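Local coordinates for protein Lys-gingipain catalytic subunit (Porphyromonas gingivalis, PDB 6I9A) that cleaves proteins after lysine as a secreted cysteine protease, a probable virulence factor with peptidase and immunoglobulin-like domains, at residues E140-M144 with P145-Y149; G158-Y161 with S162-S165; L226-T229 with S230-K233; P281-W285 with G286-Y290; I438-S441 with N442-P445. All coordinates share one frame; numbering follows the deposited sequence. Where two conformers were deposited one is given.

The five contacts follow one another along the chain, and each lies within one continuous stretch where a helix, turn or strand begins or ends. Contacts 1 to 4 belong to the C25 peptidase domain and contact 5 to the immunoglobulin-like domain that follows it. Contacts 2 and 4, with centres about 13 Å apart, meet at the inhibitor-filled active site; each stands at the start of a helix that follows a strand of the mixed sheet. Contact 3, about 22 Å from contact 2 by centres, caps a short helix. Contacts 1 and 5, also about 13 Å apart by centres, touch where Pro445 packs on the end of helix 126-141, so they join the two domains.

Contact 1: residues E140-M144 with P145-Y149; sequences EKATM and PDKSY
The amine of Lys147 reaches back to the main chain of Met144 and Ala142. Its shorter hydrogen bond runs from NZ of Lys147 to O of Met144 at 2.8 Å, arriving in the carbonyl plane at a C=O...N angle of 159°. A second, weak bond joins the same NZ to O of Ala142 at 3.3 Å. The lysine chain is extended as far as CE, and a bend in its last torsion (chi4 65°) swings the amine round between the two carbonyls.

Those acceptors lie just past helix 126-141, which ends in a Schellman motif: Ala142, with positive phi, is the C-prime residue, Thr143 N bonds to Met138 O and Ala142 N to Tyr139 O. A positive charge near this end of a helix would probably be favoured by the helix dipole.

Apolar contact is carried mainly by Met144. Its chain bends at both chi2 and chi3 and passes at about a right angle across the Lys147 methylenes, with SD of Met144 3.8 Å from CG of Lys147. On Tyr149 it meets the ring edge, CG of Met144 lying near the ring plane and 4.1 Å from CE1. The phenol oxygen of Tyr149 bonds to Tyr241 O. Pro145 adds its CD, 3.7 Å from CB of Met144.

Further polar bonds shape the 3-10 segment 147-149. Ser148 OG donates to the syn lone pair of Asp146 OD1 at 2.5 Å, while Tyr149 N makes a weak bond to Asp146 O.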
# COMPACT_ATOMS: atom_id res chain seq x y z
N GLU A 140 -11.05 -1.69 -4.45
CA GLU A 140 -11.54 -1.12 -3.19
C GLU A 140 -13.07 -1.08 -3.09
O GLU A 140 -13.61 -1.19 -1.98
CB GLU A 140 -10.99 0.30 -2.99
CG GLU A 140 -9.48 0.34 -2.85
CD GLU A 140 -9.07 1.64 -2.18
OE1 GLU A 140 -9.37 2.73 -2.73
OE2 GLU A 140 -8.41 1.59 -1.12
N LYS A 141 -13.74 -0.88 -4.22
CA LYS A 141 -15.21 -0.90 -4.25
C LYS A 141 -15.71 -2.33 -4.40
O LYS A 141 -16.93 -2.58 -4.27
CB LYS A 141 -15.75 -0.07 -5.40
CG LYS A 141 -15.46 1.42 -5.20
CD LYS A 141 -16.13 2.19 -6.35
CE LYS A 141 -16.06 3.67 -6.17
NZ LYS A 141 -17.06 4.33 -7.10
N ALA A 142 -14.78 -3.30 -4.64
CA ALA A 142 -15.11 -4.72 -4.77
C ALA A 142 -16.19 -4.96 -5.81
O ALA A 142 -17.15 -5.70 -5.59
CB ALA A 142 -15.50 -5.34 -3.43
N THR A 143 -15.96 -4.38 -7.01
CA THR A 143 -16.91 -4.52 -8.13
C THR A 143 -16.45 -5.59 -9.11
O THR A 143 -17.05 -5.73 -10.19
CB THR A 143 -17.06 -3.17 -8.84
OG1 THR A 143 -15.77 -2.77 -9.28
CG2 THR A 143 -17.72 -2.12 -7.97
N MET A 144 -15.43 -6.40 -8.75
CA MET A 144 -14.98 -7.44 -9.67
C MET A 144 -16.04 -8.55 -9.77
O MET A 144 -16.65 -8.92 -8.75
CB MET A 144 -13.62 -8.01 -9.20
CG MET A 144 -13.65 -8.76 -7.88
SD MET A 144 -13.73 -7.75 -6.36
CE MET A 144 -12.08 -7.05 -6.25
N PRO A 145 -16.19 -9.14 -10.99
CA PRO A 145 -17.17 -10.26 -11.16
C PRO A 145 -16.67 -11.65 -10.69
O PRO A 145 -17.49 -12.59 -10.58
CB PRO A 145 -17.41 -10.29 -12.66
CG PRO A 145 -16.14 -9.78 -13.27
CD PRO A 145 -15.64 -8.70 -12.28
N ASP A 146 -15.35 -11.83 -10.49
CA ASP A 146 -14.81 -13.11 -9.99
C ASP A 146 -14.09 -12.80 -8.66
O ASP A 146 -12.85 -12.87 -8.65
CB ASP A 146 -13.89 -13.86 -11.01
CG ASP A 146 -13.32 -15.18 -10.44
OD1 ASP A 146 -13.87 -15.67 -9.46
OD2 ASP A 146 -12.28 -15.70 -11.00
N LYS A 147 -14.85 -12.79 -7.53
CA LYS A 147 -14.18 -12.55 -6.20
C LYS A 147 -13.37 -13.75 -5.75
O LYS A 147 -12.52 -13.59 -4.86
CB LYS A 147 -15.21 -12.10 -5.15
CG LYS A 147 -15.87 -10.79 -5.60
CD LYS A 147 -16.95 -10.36 -4.67
CE LYS A 147 -17.41 -8.94 -4.97
NZ LYS A 147 -18.07 -8.76 -6.32
N SER A 148 -13.59 -14.93 -6.35
CA SER A 148 -12.81 -16.11 -5.92
C SER A 148 -11.29 -15.91 -6.13
O SER A 148 -10.52 -16.60 -5.46
CB SER A 148 -13.28 -17.37 -6.64
OG SER A 148 -12.81 -17.41 -7.97
N TYR A 149 -10.87 -15.02 -7.03
CA TYR A 149 -9.43 -14.80 -7.26
C TYR A 149 -8.79 -14.30 -5.95
O TYR A 149 -7.58 -14.44 -5.79
CB TYR A 149 -9.15 -13.90 -8.45
CG TYR A 149 -8.96 -12.43 -8.13
CD1 TYR A 149 -10.06 -11.59 -7.89
CD2 TYR A 149 -7.69 -11.88 -8.05
CE1 TYR A 149 -9.88 -10.25 -7.58
CE2 TYR A 149 -7.50 -10.55 -7.73
CZ TYR A 149 -8.59 -9.73 -7.51
OH TYR A 149 -8.47 -8.40 -7.19

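Contact 2: residues G158-Y161 with S162-S165; sequences GADY and SWNS
Asp160 and Trp163 lie side by side and point the same way, the carboxylate plane turned 69° from the indole. The carboxylate stands at the edge of the ring rather than over it, with OD1 of Asp160 3.4 Å from CD1 of Trp163. The same oxygen caps the start of helix 163-178. It receives the N-H of Trp163 at 2.9 Å from N to OD1 of Asp160, a nearly straight bond (171° at the hydrogen) that comes in from above the carboxylate plane. Ser162 N adds a weak bond to OD1. Because CG of Asp160 is swung opposite its own amide nitrogen (chi1 -174°), the carboxylate faces the first turn of the helix.

Asn164 is oriented toward the other end of the loop. Its ND2 donates to O of Gly158 at 3.0 Å, with the acceptor close to the amide plane, although the donor stands well above the plane of the glycine carbonyl. Leu193 O takes a further bond from ND2, and Gln169 NE2 donates to OD1, so the amide is fixed in its rotation. The backbone N of Asn164 bonds to O of Asp160 at 3.0 Å. A water links Tyr161 O to Ser165 N.

Beyond the turn, the Trp163 ring stacks on Trp285, meets Phe299 edge-to-face and touches the bound inhibitor. Asp160 OD2 is hydrogen-bonded to NE2 of His216, the probable proton donor of the active site. The carboxylate thus divides its oxygens between helix cap and imidazole, an arrangement consistent with Asp160 orienting that histidine.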
# COMPACT_ATOMS: atom_id res chain seq x y z
N GLY A 158 12.80 -17.65 -5.81
CA GLY A 158 13.49 -17.78 -7.08
C GLY A 158 14.88 -18.35 -6.96
O GLY A 158 15.36 -18.73 -5.89
N ALA A 159 15.56 -18.37 -8.10
CA ALA A 159 16.84 -19.07 -8.22
C ALA A 159 18.00 -18.33 -7.61
O ALA A 159 18.18 -17.13 -7.81
CB ALA A 159 17.14 -19.32 -9.70
N ASP A 160 18.83 -19.08 -6.86
CA ASP A 160 20.14 -18.65 -6.38
C ASP A 160 20.80 -19.88 -5.85
O ASP A 160 20.26 -20.51 -4.94
CB ASP A 160 20.07 -17.52 -5.33
CG ASP A 160 21.47 -17.04 -5.02
OD1 ASP A 160 22.23 -17.80 -4.38
OD2 ASP A 160 21.82 -15.90 -5.40
N TYR A 161 22.00 -20.23 -6.37
CA TYR A 161 22.58 -21.53 -6.04
C TYR A 161 22.69 -21.75 -4.54
O TYR A 161 22.44 -22.87 -4.04
CB TYR A 161 23.95 -21.71 -6.71
CG TYR A 161 23.86 -21.63 -8.22
CD1 TYR A 161 23.20 -22.61 -8.96
CD2 TYR A 161 24.35 -20.52 -8.91
CE1 TYR A 161 23.08 -22.50 -10.36
CE2 TYR A 161 24.24 -20.41 -10.30
CZ TYR A 161 23.59 -21.39 -11.02
OH TYR A 161 23.49 -21.21 -12.39
N SER A 162 23.13 -20.70 -3.80
CA SER A 162 23.30 -20.86 -2.35
C SER A 162 22.13 -20.33 -1.53
O SER A 162 21.79 -20.93 -0.52
CB SER A 162 24.60 -20.23 -1.85
OG SER A 162 24.63 -18.81 -1.99
N TRP A 163 21.54 -19.20 -1.95
CA TRP A 163 20.55 -18.54 -1.10
C TRP A 163 19.14 -19.08 -1.27
O TRP A 163 18.31 -18.85 -0.37
CB TRP A 163 20.54 -17.03 -1.38
CG TRP A 163 21.75 -16.29 -0.88
CD1 TRP A 163 22.80 -15.83 -1.63
CD2 TRP A 163 21.99 -15.87 0.46
NE1 TRP A 163 23.70 -15.19 -0.82
CE2 TRP A 163 23.24 -15.21 0.47
CE3 TRP A 163 21.30 -16.05 1.68
CZ2 TRP A 163 23.80 -14.67 1.64
CZ3 TRP A 163 21.83 -15.47 2.83
CH2 TRP A 163 23.10 -14.86 2.82
N ASN A 164 18.82 -19.77 -2.37
CA ASN A 164 17.45 -20.28 -2.47
C ASN A 164 17.14 -21.21 -1.30
O ASN A 164 16.07 -21.10 -0.68
CB ASN A 164 17.28 -20.99 -3.84
CG ASN A 164 16.05 -21.85 -3.88
OD1 ASN A 164 16.04 -22.99 -3.40
ND2 ASN A 164 14.93 -21.27 -4.33
N SER A 165 18.07 -22.12 -0.95
CA SER A 165 17.74 -23.03 0.15
C SER A 165 17.92 -22.38 1.51
O SER A 165 17.23 -22.74 2.48
CB SER A 165 18.63 -24.29 0.07
OG SER A 165 20.02 -23.98 0.20
O HOH W 1 20.25 -23.30 -2.45

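Contact 3: residues L226-T229 with S230-K233; sequences LLTT and SQLK
Thr228 and Gln231 form a capping box at the start of helix 229-232, each side chain bonding to the other's backbone. The box stands where the last strand of a small antiparallel sheet runs into this helix. Gln231 N donates to OG1 of Thr228 at 3.1 Å. In the return bond, Thr228 N reaches OE1 of Gln231 at 2.9 Å, fairly straight at 162°. Gln231 was modelled in two conformers, so the bonds of its side-chain amide hold for one of them. With chi1 at 68°, OG1 of Thr228 sits between its own backbone nitrogen and carbonyl carbon, turned toward the amides of the first helical turn.

Backbone bonds continue the helix: Leu232 N to O of Thr228 at 2.9 Å, then Lys233 N to O of Thr229 at 3.2 Å.

Apolar contact is made on the buried side, where Leu227 and Leu232 cross at about a right angle, their CD2 atoms 3.8 Å apart. Leu232 also packs on Phe261, Val264 and Ile265 of helix 261-267, while Leu227 rests on Trp222 in the neighbouring strand.

Water also bridges the two segments: one molecule donates to O of Leu226 at 3.0 Å and, in this conformer, accepts from NE2 of Gln231 at 2.8 Å.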
# COMPACT_ATOMS: atom_id res chain seq x y z
N LEU A 226 12.01 -15.85 -14.86
CA LEU A 226 11.95 -14.60 -15.53
C LEU A 226 10.53 -14.11 -15.81
O LEU A 226 9.69 -14.80 -16.41
CB LEU A 226 12.70 -14.73 -16.88
CG LEU A 226 12.80 -13.47 -17.75
CD1 LEU A 226 13.69 -12.39 -17.07
CD2 LEU A 226 13.38 -13.79 -19.13
N LEU A 227 10.29 -12.84 -15.42
CA LEU A 227 9.06 -12.12 -15.76
C LEU A 227 9.48 -10.73 -16.13
O LEU A 227 9.92 -9.96 -15.27
CB LEU A 227 8.10 -12.10 -14.58
CG LEU A 227 6.75 -11.39 -14.82
CD1 LEU A 227 5.91 -12.10 -15.89
CD2 LEU A 227 5.98 -11.27 -13.50
N THR A 228 9.40 -10.41 -17.40
CA THR A 228 9.87 -9.11 -17.88
C THR A 228 8.74 -8.08 -17.99
O THR A 228 7.56 -8.44 -18.07
CB THR A 228 10.53 -9.23 -19.26
OG1 THR A 228 9.48 -9.57 -20.18
CG2 THR A 228 11.65 -10.28 -19.29
N THR A 229 9.12 -6.80 -18.19
CA THR A 229 8.12 -5.74 -18.46
C THR A 229 7.33 -6.06 -19.74
O THR A 229 6.11 -5.81 -19.81
CB THR A 229 8.79 -4.36 -18.50
OG1 THR A 229 9.92 -4.37 -19.38
CG2 THR A 229 9.18 -3.86 -17.12
N SER A 230 7.99 -6.63 -20.77
CA SER A 230 7.26 -6.98 -21.99
C SER A 230 6.18 -8.04 -21.68
O SER A 230 5.05 -7.97 -22.18
CB SER A 230 8.22 -7.46 -23.07
OG SER A 230 8.98 -6.34 -23.52
N GLN A 231 6.48 -9.00 -20.81
CA GLN A 231 5.52 -10.02 -20.41
C GLN A 231 4.40 -9.43 -19.54
O GLN A 231 3.23 -9.84 -19.66
CB GLN A 231 6.25 -11.15 -19.68
CG GLN A 231 7.04 -12.01 -20.67
CD GLN A 231 7.97 -12.98 -20.01
OE1 GLN A 231 8.53 -12.74 -18.96
NE2 GLN A 231 8.21 -14.11 -20.67
N LEU A 232 4.73 -8.42 -18.72
CA LEU A 232 3.66 -7.76 -17.94
C LEU A 232 2.62 -7.16 -18.87
O LEU A 232 1.42 -7.19 -18.54
CB LEU A 232 4.23 -6.65 -17.07
CG LEU A 232 5.20 -7.10 -15.98
CD1 LEU A 232 5.70 -5.87 -15.21
CD2 LEU A 232 4.53 -8.11 -15.00
N LYS A 233 3.05 -6.61 -20.00
CA LYS A 233 2.12 -5.96 -20.92
C LYS A 233 1.16 -6.96 -21.58
O LYS A 233 0.13 -6.55 -22.14
CB LYS A 233 2.91 -5.18 -21.96
CG LYS A 233 3.65 -3.99 -21.34
CD LYS A 233 4.65 -3.39 -22.33
CE LYS A 233 5.52 -2.34 -21.64
NZ LYS A 233 6.49 -1.72 -22.60
O HOH W 2 10.18 -15.49 -19.27
O HOH W 3 8.99 -3.84 -22.15

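Contact 4: residues P281-W285 with G286-Y290; sequences PNSYW and GEDYY. With H8E (benzyl-N-[(2S)-1-[[(3S)-7-amino-1-(benzylamino)-1,2-dioxoheptan-3-yl]amino]-5-(2-methyl-2-phenylhydrazinyl)-1,5-dioxopentan-2-yl]carbamate), chain I.
The rings of Tyr284 and Trp285, beside the first turn formed with Gly286 to Asp288, each receive the bound inhibitor on one face. Over Trp285 lies the inhibitor's lysine-like aminobutyl arm, with CAY 3.4 Å above the ring plane and offset toward the rim. Over Tyr284 comes the inhibitor CA, likewise off-centre. Within the helix, the Tyr290 ring has O of Gly286 over one face.

At the end of the aminobutyl arm, NAB donates to OD2 of Asp288 at 2.9 Å. Ser283 OG gives the same OD2 a second bond, 2.8 Å long, from above the carboxylate plane. Tyr353 and Tyr357 hydroxyls bond to OD1, so the carboxylate is gripped at both oxygens. This acidic pocket floor fits the enzyme's preference for lysine at P1. Two more bonds hold the inhibitor, its amide NBG to O of Ser283 at 2.9 Å and its carbamate oxygen OAD from Trp285 N at 3.0 Å.

Tyr284 is the N-cap residue, its O accepting from N of Asp288 at 2.9 Å; Trp285 O follows, taking Tyr289 N.

In the fold, the segment leads from strand 273-279 of the mixed sheet into helix 285-293. Trp285 and Tyr289 pack on helix 163-178, Glu287 and Tyr290 on helix 325-342, and Ser283 on helix 350-356.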
# COMPACT_ATOMS: atom_id res chain seq x y z
N PRO A 281 17.30 0.57 -5.15
CA PRO A 281 18.68 0.06 -5.31
C PRO A 281 18.66 -1.47 -5.18
O PRO A 281 17.60 -2.13 -5.11
CB PRO A 281 19.39 0.69 -4.14
CG PRO A 281 18.36 0.57 -3.01
CD PRO A 281 17.07 0.97 -3.74
N ASN A 282 19.84 -2.06 -5.08
CA ASN A 282 19.91 -3.49 -4.77
C ASN A 282 19.26 -3.77 -3.43
O ASN A 282 19.35 -2.94 -2.51
CB ASN A 282 21.40 -3.92 -4.69
CG ASN A 282 22.10 -3.82 -6.02
OD1 ASN A 282 21.48 -3.69 -7.07
ND2 ASN A 282 23.43 -3.91 -6.01
N SER A 283 18.65 -4.92 -3.29
CA SER A 283 18.22 -5.39 -1.97
C SER A 283 19.20 -6.48 -1.54
O SER A 283 20.04 -6.90 -2.34
CB SER A 283 16.76 -5.84 -1.92
OG SER A 283 16.61 -7.10 -2.56
N TYR A 284 19.10 -6.91 -0.27
CA TYR A 284 20.09 -7.86 0.25
C TYR A 284 19.42 -9.04 0.85
O TYR A 284 18.33 -8.96 1.44
CB TYR A 284 20.98 -7.16 1.31
CG TYR A 284 21.96 -6.22 0.66
CD1 TYR A 284 21.58 -4.96 0.21
CD2 TYR A 284 23.27 -6.63 0.41
CE1 TYR A 284 22.46 -4.16 -0.51
CE2 TYR A 284 24.16 -5.84 -0.30
CZ TYR A 284 23.76 -4.59 -0.72
OH TYR A 284 24.72 -3.83 -1.36
N TRP A 285 20.09 -10.20 0.73
CA TRP A 285 19.47 -11.44 1.22
C TRP A 285 19.15 -11.39 2.69
O TRP A 285 18.10 -11.89 3.10
CB TRP A 285 20.40 -12.62 0.89
CG TRP A 285 20.34 -13.06 -0.54
CD1 TRP A 285 21.23 -12.75 -1.53
CD2 TRP A 285 19.29 -13.83 -1.17
NE1 TRP A 285 20.82 -13.31 -2.73
CE2 TRP A 285 19.64 -13.97 -2.54
CE3 TRP A 285 18.10 -14.42 -0.71
CZ2 TRP A 285 18.87 -14.68 -3.44
CZ3 TRP A 285 17.33 -15.15 -1.61
CH2 TRP A 285 17.71 -15.26 -2.96
N GLY A 286 20.07 -10.90 3.54
CA GLY A 286 19.81 -10.93 4.97
C GLY A 286 18.67 -10.02 5.40
O GLY A 286 17.68 -10.46 5.97
N GLU A 287 18.78 -8.72 5.05
CA GLU A 287 17.70 -7.78 5.42
C GLU A 287 16.38 -8.20 4.78
O GLU A 287 15.37 -8.05 5.44
CB GLU A 287 18.03 -6.35 5.06
CG GLU A 287 18.82 -5.57 6.10
CD GLU A 287 20.32 -5.80 6.13
OE1 GLU A 287 20.81 -6.77 5.51
OE2 GLU A 287 21.01 -4.97 6.80
N ASP A 288 16.37 -8.71 3.52
CA ASP A 288 15.07 -9.11 2.96
C ASP A 288 14.48 -10.28 3.72
O ASP A 288 13.25 -10.44 3.80
CB ASP A 288 15.18 -9.48 1.48
CG ASP A 288 15.08 -8.34 0.49
OD1 ASP A 288 14.93 -7.15 0.92
OD2 ASP A 288 15.08 -8.64 -0.72
N TYR A 289 15.34 -11.19 4.26
CA TYR A 289 14.84 -12.32 5.06
C TYR A 289 14.07 -11.77 6.28
O TYR A 289 12.95 -12.15 6.54
CB TYR A 289 16.02 -13.20 5.43
CG TYR A 289 15.77 -14.49 6.17
CD1 TYR A 289 14.64 -15.28 5.90
CD2 TYR A 289 16.75 -15.03 6.99
CE1 TYR A 289 14.51 -16.54 6.49
CE2 TYR A 289 16.65 -16.30 7.52
CZ TYR A 289 15.52 -17.05 7.27
OH TYR A 289 15.38 -18.34 7.80
N TYR A 290 14.71 -10.88 7.01
CA TYR A 290 14.06 -10.30 8.19
C TYR A 290 12.82 -9.51 7.79
O TYR A 290 11.80 -9.57 8.48
CB TYR A 290 15.02 -9.33 8.95
CG TYR A 290 16.37 -9.95 9.25
CD1 TYR A 290 16.48 -11.22 9.80
CD2 TYR A 290 17.54 -9.23 9.03
CE1 TYR A 290 17.72 -11.79 10.06
CE2 TYR A 290 18.79 -9.78 9.31
CZ TYR A 290 18.87 -11.06 9.83
OH TYR A 290 20.11 -11.59 10.09
CAQ H8E I . 20.15 -8.92 -12.22
CAK H8E I . 19.71 -9.63 -13.36
CAH H8E I . 19.82 -11.02 -13.39
CAL H8E I . 20.37 -11.73 -12.33
CAR H8E I . 20.81 -11.00 -11.23
CBO H8E I . 20.68 -9.62 -11.13
CBA H8E I . 21.19 -8.97 -9.99
NBE H8E I . 20.23 -8.91 -8.88
CBL H8E I . 20.61 -8.94 -7.57
OAE H8E I . 21.79 -9.16 -7.24
CBN H8E I . 19.50 -8.73 -6.54
OAG H8E I . 18.34 -8.93 -7.01
CBS H8E I . 19.83 -9.43 -5.19
CBB H8E I . 18.58 -9.66 -4.32
CAY H8E I . 18.89 -10.45 -3.05
CAX H8E I . 17.74 -10.49 -2.03
CAW H8E I . 16.59 -11.38 -2.48
NAB H8E I . 15.54 -11.39 -1.42
NBG H8E I . 20.86 -8.73 -4.41
C H8E I . 22.03 -9.24 -4.02
O H8E I . 22.45 -10.35 -4.30
CA H8E I . 22.91 -8.21 -3.33
N H8E I . 23.92 -8.82 -2.47
CBK H8E I . 23.59 -9.48 -1.32
OAD H8E I . 22.40 -9.68 -1.05
OBI H8E I . 24.58 -9.85 -0.61
CBD H8E I . 24.33 -10.65 0.61
CBP H8E I . 25.57 -11.20 1.15
CAS H8E I . 26.24 -10.59 2.22
CAM H8E I . 27.44 -11.12 2.78
CAI H8E I . 27.97 -12.25 2.14
CAN H8E I . 27.34 -12.81 1.04
CAT H8E I . 26.15 -12.31 0.54
CB H8E I . 23.63 -7.35 -4.39
CG H8E I . 24.52 -8.19 -5.35
CD H8E I . 24.89 -7.40 -6.57
OE1 H8E I . 25.84 -6.61 -6.54
NE2 H8E I . 24.05 -7.60 -7.60
NBT H8E I . 24.11 -6.85 -8.78
CAA H8E I . 22.86 -6.08 -9.02
CBQ H8E I . 24.84 -7.47 -9.84
CAU H8E I . 24.57 -7.19 -11.19
CAO H8E I . 25.34 -7.76 -12.20
CAJ H8E I . 26.38 -8.63 -11.87
CAP H8E I . 26.63 -8.95 -10.55
CAV H8E I . 25.88 -8.35 -9.53

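Contact 5: residues I438-S441 with N442-P445; sequences ITRS and NYLP
A type II beta turn from Arg440 to Tyr443 links strand 432-439 to strand 446-452, neighbouring antiparallel strands of the immunoglobulin-like domain. It is closed by Tyr443 N donating to O of Arg440 at 3.0 Å. Asn442 takes up the positive phi (65°) of the third turn position, and its OD1 bonds to Arg369 N.

Across the turn, the Arg440 and Tyr443 side chains run side by side in the same direction. The extended arginine lays CD over the ring face, 4.0 Å from the Tyr443 centroid, as a CH-pi contact. Farther out its guanidinium lies nearly parallel to the ring, the planes 12° apart and CE1 of Tyr443 over one guanidinium face. NH1 of Arg440 bonds to Ser395 OG, while Lys373 makes a cation-pi contact with the same tyrosine. O of Ser441 meets the ring at its edge, in plane, 3.3 Å from CD1 of Tyr443.

Two waters bridge the arms of the turn: one molecule accepts from Arg440 N and lies 2.8 Å from Tyr443 O. Another donates to both O of Ile438, at 2.9 Å, and O of Leu444, at 2.8 Å.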
# COMPACT_ATOMS: atom_id res chain seq x y z
N ILE A 438 -19.07 2.74 4.31
CA ILE A 438 -18.55 2.05 5.49
C ILE A 438 -17.50 1.06 5.05
O ILE A 438 -17.79 0.22 4.18
CB ILE A 438 -19.66 1.34 6.29
CG1 ILE A 438 -20.86 2.30 6.57
CG2 ILE A 438 -19.09 0.73 7.59
CD1 ILE A 438 -22.08 1.56 7.28
N THR A 439 -16.30 1.19 5.60
CA THR A 439 -15.19 0.29 5.23
C THR A 439 -14.58 -0.29 6.48
O THR A 439 -14.70 0.26 7.59
CB THR A 439 -14.11 1.05 4.42
OG1 THR A 439 -13.60 2.16 5.18
CG2 THR A 439 -14.62 1.57 3.06
N ARG A 440 -13.94 -1.43 6.31
CA ARG A 440 -13.21 -2.07 7.39
C ARG A 440 -12.22 -3.02 6.77
O ARG A 440 -12.52 -3.65 5.75
CB ARG A 440 -14.18 -2.84 8.33
CG ARG A 440 -13.49 -3.41 9.57
CD ARG A 440 -14.49 -4.07 10.51
NE ARG A 440 -13.73 -4.76 11.55
CZ ARG A 440 -14.26 -5.66 12.38
NH1 ARG A 440 -15.57 -5.93 12.33
NH2 ARG A 440 -13.49 -6.29 13.26
N SER A 441 -11.04 -3.17 7.38
CA SER A 441 -10.02 -4.09 6.84
C SER A 441 -10.59 -5.50 6.68
O SER A 441 -11.17 -6.06 7.62
CB SER A 441 -8.83 -4.13 7.80
OG SER A 441 -7.94 -5.18 7.42
N ASN A 442 -10.41 -6.07 5.50
CA ASN A 442 -10.85 -7.43 5.16
C ASN A 442 -12.38 -7.57 5.18
O ASN A 442 -12.88 -8.67 5.35
CB ASN A 442 -10.17 -8.52 5.98
CG ASN A 442 -10.14 -9.80 5.20
OD1 ASN A 442 -10.12 -9.78 3.95
ND2 ASN A 442 -10.12 -10.92 5.90
N TYR A 443 -13.10 -6.44 4.97
CA TYR A 443 -14.54 -6.47 4.75
C TYR A 443 -14.86 -5.82 3.43
O TYR A 443 -14.21 -4.86 2.99
CB TYR A 443 -15.31 -5.69 5.85
CG TYR A 443 -15.47 -6.46 7.13
CD1 TYR A 443 -14.39 -6.69 7.98
CD2 TYR A 443 -16.71 -6.98 7.50
CE1 TYR A 443 -14.53 -7.44 9.15
CE2 TYR A 443 -16.86 -7.74 8.66
CZ TYR A 443 -15.78 -7.93 9.50
OH TYR A 443 -15.93 -8.70 10.63
N LEU A 444 -15.91 -6.33 2.78
CA LEU A 444 -16.43 -5.67 1.60
C LEU A 444 -16.98 -4.30 1.99
O LEU A 444 -17.56 -4.16 3.07
CB LEU A 444 -17.58 -6.54 1.02
CG LEU A 444 -17.11 -7.87 0.44
CD1 LEU A 444 -18.30 -8.81 0.21
CD2 LEU A 444 -16.37 -7.66 -0.91
N PRO A 445 -16.82 -3.31 1.13
CA PRO A 445 -17.35 -1.96 1.46
C PRO A 445 -18.87 -1.93 1.38
O PRO A 445 -19.49 -2.68 0.61
CB PRO A 445 -16.74 -1.07 0.37
CG PRO A 445 -16.56 -2.01 -0.84
CD PRO A 445 -16.19 -3.36 -0.22
O HOH W 4 -17.55 -2.43 5.25
O HOH W 5 -14.38 -2.06 3.30